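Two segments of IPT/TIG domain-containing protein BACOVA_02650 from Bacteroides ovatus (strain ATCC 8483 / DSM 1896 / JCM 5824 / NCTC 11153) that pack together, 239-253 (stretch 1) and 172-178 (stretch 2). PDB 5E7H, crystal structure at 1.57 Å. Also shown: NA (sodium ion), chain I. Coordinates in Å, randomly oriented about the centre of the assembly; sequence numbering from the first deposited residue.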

# COMPACT_ATOMS: atom_id res chain seq x y z
N THR A 239 -13.90 8.87 10.57
CA THR A 239 -14.88 9.24 11.59
C THR A 239 -14.37 8.75 12.94
O THR A 239 -13.34 8.06 13.01
CB THR A 239 -16.26 8.63 11.34
OG1 THR A 239 -16.14 7.20 11.23
CG2 THR A 239 -16.89 9.19 10.07
N ASN A 240 -15.09 9.10 14.00
CA ASN A 240 -14.75 8.62 15.32
C ASN A 240 -15.96 8.16 16.11
O ASN A 240 -16.54 8.93 16.90
CB ASN A 240 -14.01 9.70 16.12
CG ASN A 240 -13.59 9.20 17.47
OD1 ASN A 240 -13.55 7.99 17.70
ND2 ASN A 240 -13.26 10.11 18.38
N PRO A 241 -16.33 6.89 15.93
CA PRO A 241 -17.45 6.35 16.71
C PRO A 241 -17.11 6.10 18.18
O PRO A 241 -17.98 5.70 18.94
CB PRO A 241 -17.80 5.04 15.97
CG PRO A 241 -16.60 4.67 15.21
CD PRO A 241 -15.84 5.95 14.90
N GLY A 242 -15.86 6.38 18.57
CA GLY A 242 -15.40 6.19 19.94
C GLY A 242 -15.96 7.19 20.93
O GLY A 242 -16.44 8.25 20.54
N SER A 243 -15.90 6.85 22.21
CA SER A 243 -16.49 7.69 23.25
C SER A 243 -15.58 8.84 23.70
O SER A 243 -15.99 9.66 24.53
CB SER A 243 -16.85 6.83 24.46
OG SER A 243 -15.70 6.21 24.98
N SER A 244 -14.36 8.88 23.18
CA SER A 244 -13.40 9.92 23.51
C SER A 244 -12.86 10.63 22.28
O SER A 244 -12.66 10.04 21.21
CB SER A 244 -12.21 9.34 24.29
OG SER A 244 -11.18 10.31 24.46
N GLN A 245 -12.58 11.90 22.48
CA GLN A 245 -11.77 12.67 21.55
C GLN A 245 -10.47 11.93 21.28
O GLN A 245 -9.97 11.21 22.14
CB GLN A 245 -11.49 14.06 22.16
CG GLN A 245 -10.68 15.01 21.30
CD GLN A 245 -10.37 16.33 22.01
OE1 GLN A 245 -9.50 17.07 21.56
NE2 GLN A 245 -11.06 16.63 23.11
N ALA A 246 -9.94 12.10 20.08
CA ALA A 246 -8.66 11.50 19.71
C ALA A 246 -7.95 12.38 18.72
O ALA A 246 -8.57 13.09 17.95
CB ALA A 246 -8.90 10.13 19.10
N THR A 247 -6.62 12.27 18.68
CA THR A 247 -5.84 12.97 17.70
C THR A 247 -5.11 11.90 16.93
O THR A 247 -4.55 10.97 17.52
CB THR A 247 -4.90 13.99 18.37
OG1 THR A 247 -5.70 15.00 19.03
CG2 THR A 247 -3.97 14.65 17.37
N ILE A 248 -5.17 11.97 15.61
CA ILE A 248 -4.51 10.96 14.79
C ILE A 248 -3.67 11.65 13.72
O ILE A 248 -3.83 12.84 13.47
CB ILE A 248 -5.52 9.98 14.14
CG1 ILE A 248 -6.28 10.62 12.96
CG2 ILE A 248 -6.50 9.44 15.21
CD1 ILE A 248 -7.22 9.67 12.21
N GLU A 249 -2.76 10.89 13.11
CA GLU A 249 -1.94 11.40 12.02
C GLU A 249 -1.66 10.23 11.10
O GLU A 249 -0.83 9.37 11.42
CB GLU A 249 -0.66 12.05 12.55
CG GLU A 249 0.19 12.66 11.47
CD GLU A 249 1.47 13.30 11.97
OE1 GLU A 249 1.74 13.27 13.20
OE2 GLU A 249 2.19 13.83 11.12
N VAL A 250 -2.38 10.19 9.98
CA VAL A 250 -2.35 9.03 9.08
C VAL A 250 -2.15 9.52 7.66
O VAL A 250 -2.82 10.47 7.23
CB VAL A 250 -3.65 8.21 9.17
CG1 VAL A 250 -3.58 6.97 8.29
CG2 VAL A 250 -3.91 7.82 10.63
N TYR A 251 -1.23 8.89 6.93
CA TYR A 251 -0.98 9.25 5.53
C TYR A 251 -1.22 8.04 4.65
O TYR A 251 -1.02 6.91 5.08
CB TYR A 251 0.47 9.76 5.33
CG TYR A 251 0.77 10.96 6.21
CD1 TYR A 251 0.40 12.23 5.82
CD2 TYR A 251 1.34 10.79 7.46
CE1 TYR A 251 0.62 13.32 6.64
CE2 TYR A 251 1.57 11.87 8.29
CZ TYR A 251 1.19 13.14 7.88
OH TYR A 251 1.38 14.24 8.68
N PHE A 252 -1.65 8.31 3.42
CA PHE A 252 -1.94 7.28 2.41
C PHE A 252 -1.31 7.62 1.07
O PHE A 252 -1.25 8.78 0.68
CB PHE A 252 -3.46 7.14 2.16
CG PHE A 252 -4.30 6.85 3.37
CD1 PHE A 252 -4.72 7.85 4.22
CD2 PHE A 252 -4.73 5.56 3.61
CE1 PHE A 252 -5.52 7.55 5.32
CE2 PHE A 252 -5.53 5.28 4.70
CZ PHE A 252 -5.93 6.28 5.55
N ASP A 253 -0.88 6.60 0.32
CA ASP A 253 -0.43 6.83 -1.06
C ASP A 253 -0.55 5.56 -1.89
O ASP A 253 -0.67 4.45 -1.37
CB ASP A 253 1.02 7.33 -1.06
CG ASP A 253 1.37 8.16 -2.27
OD1 ASP A 253 0.56 8.38 -3.19
OD2 ASP A 253 2.53 8.64 -2.31
NA NA I . 2.31 9.95 -4.40
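Stretch 2 172-178: FTGPVFQ

Stretch 2 is extended for most of its length: Phe172 and Thr173 have beta-like phi/psi values (-139/161 and -129/112), Gly174 departs sharply at 130/-62, and Pro175 leads into a strand that begins at Val176 and runs on past Gln178. It meets stretch 1 in two ways, by backbone pairing at Thr239 and by side-chain packing on strand 246-253, and together they bury 582 Å², both sides summed.

At Thr239 the two chains run antiparallel. Val176 N donates to Thr239 O (3.0 Å, N-H...O angle 159°) and Thr239 N donates to Val176 O (3.1 Å, 169°), a reciprocal pair that defines the bridge, with the CA atoms of Thr239 and Val176 5.7 Å apart. Both side chains lie on the same face of the sheet, bringing Thr239 OG1 to 3.6 Å from Val176 CG2. Thr239 O also receives a CA-H...O contact from Pro175 CA at 3.2 Å. Water 2 joins the pair at its margin, 2.7 Å from Thr239 OG1 and 3.3 Å from Val176 O.

The next residues fold around Gly174. Asn240, with chi1 t, places OD1 3.1 Å from Gly174 C, while the same OD1 accepts from Gly242 N at 2.9 Å and Asn240 ND2 donates to Ser244 O at 2.9 Å; these bonds brace the turn from within. A CB on Gly174 would lie 2.5 Å from Asn240 OD1, a clash, and its backbone angles alone call for glycine. Pro241 CD approaches Gly174 O at 3.3 Å and Val176 CG2 at 3.8 Å. The two glycines then meet directly, Gly242 CA to Gly174 CA at 3.9 Å, a spacing that leaves no room for a CB on Gly242. Ser243 and Gln245 point away, and water 1 bridges Ser244 N (3.2 Å) and Thr173 O (2.8 Å).

From Ala246 onward, alternate side chains of the strand point toward stretch 2. Its axis makes an angle of 42° with that of strand 176-178 (signed crossing -42°), with a closest approach of 11.2 Å, consistent with contact through side chains. Ala246 CB touches Pro175 CG at 3.8 Å. Ile248 CG2 reaches Phe172 CG at 3.6 Å and Pro175 CG at 3.8 Å, while its CD1 lies 4.1 Å from Phe177 CZ. Val250 also contacts both aromatics, CG2 to Phe172 CE2 and CB to Phe177 CZ, each 4.0 Å. Phe252 presents its edge to the face of Phe177, with centroids 5.2 Å apart, planes at 75° and Phe252 CZ 3.6 Å from Phe177 CE1.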

# COMPACT_ATOMS: atom_id res chain seq x y z
N PHE A 172 -4.27 4.62 17.85
CA PHE A 172 -5.41 5.39 18.34
C PHE A 172 -6.55 4.45 18.68
O PHE A 172 -6.59 3.30 18.23
CB PHE A 172 -5.83 6.44 17.30
CG PHE A 172 -5.95 5.90 15.90
CD1 PHE A 172 -7.09 5.23 15.49
CD2 PHE A 172 -4.93 6.09 14.98
CE1 PHE A 172 -7.20 4.74 14.20
CE2 PHE A 172 -5.03 5.61 13.71
CZ PHE A 172 -6.16 4.94 13.30
N THR A 173 -7.49 4.95 19.49
CA THR A 173 -8.65 4.18 19.89
C THR A 173 -9.90 5.01 19.65
O THR A 173 -10.13 6.02 20.32
CB THR A 173 -8.59 3.77 21.38
OG1 THR A 173 -7.38 3.06 21.63
CG2 THR A 173 -9.79 2.89 21.73
N GLY A 174 -10.71 4.56 18.69
CA GLY A 174 -11.96 5.21 18.35
C GLY A 174 -12.06 5.44 16.86
O GLY A 174 -12.95 4.90 16.20
N PRO A 175 -11.14 6.24 16.31
CA PRO A 175 -11.27 6.60 14.89
C PRO A 175 -11.17 5.39 13.96
O PRO A 175 -10.43 4.44 14.24
CB PRO A 175 -10.12 7.58 14.68
CG PRO A 175 -9.95 8.21 16.03
CD PRO A 175 -10.17 7.10 17.00
N VAL A 176 -11.94 5.44 12.88
CA VAL A 176 -11.93 4.40 11.84
C VAL A 176 -12.06 5.02 10.47
O VAL A 176 -12.47 6.18 10.34
CB VAL A 176 -13.07 3.37 12.02
CG1 VAL A 176 -12.93 2.62 13.33
CG2 VAL A 176 -14.45 4.06 11.91
N PHE A 177 -11.76 4.22 9.44
CA PHE A 177 -11.84 4.66 8.06
C PHE A 177 -12.88 3.88 7.28
O PHE A 177 -13.11 2.69 7.52
CB PHE A 177 -10.48 4.51 7.38
CG PHE A 177 -9.44 5.44 7.92
CD1 PHE A 177 -9.27 6.71 7.39
CD2 PHE A 177 -8.66 5.07 9.00
CE1 PHE A 177 -8.34 7.60 7.92
CE2 PHE A 177 -7.71 5.95 9.52
CZ PHE A 177 -7.56 7.22 8.98
N GLN A 178 -13.50 4.59 6.35
CA GLN A 178 -14.36 4.01 5.32
C GLN A 178 -13.66 4.18 3.98
O GLN A 178 -13.15 5.26 3.68
CB GLN A 178 -15.74 4.70 5.30
CG GLN A 178 -16.64 4.25 4.15
CD GLN A 178 -17.90 5.03 4.03
OE1 GLN A 178 -18.10 6.07 4.67
NE2 GLN A 178 -18.78 4.52 3.20
O HOH W 1 -12.58 6.70 21.57
O HOH W 2 -15.36 6.21 8.79
O HOH W 3 3.41 7.92 -5.64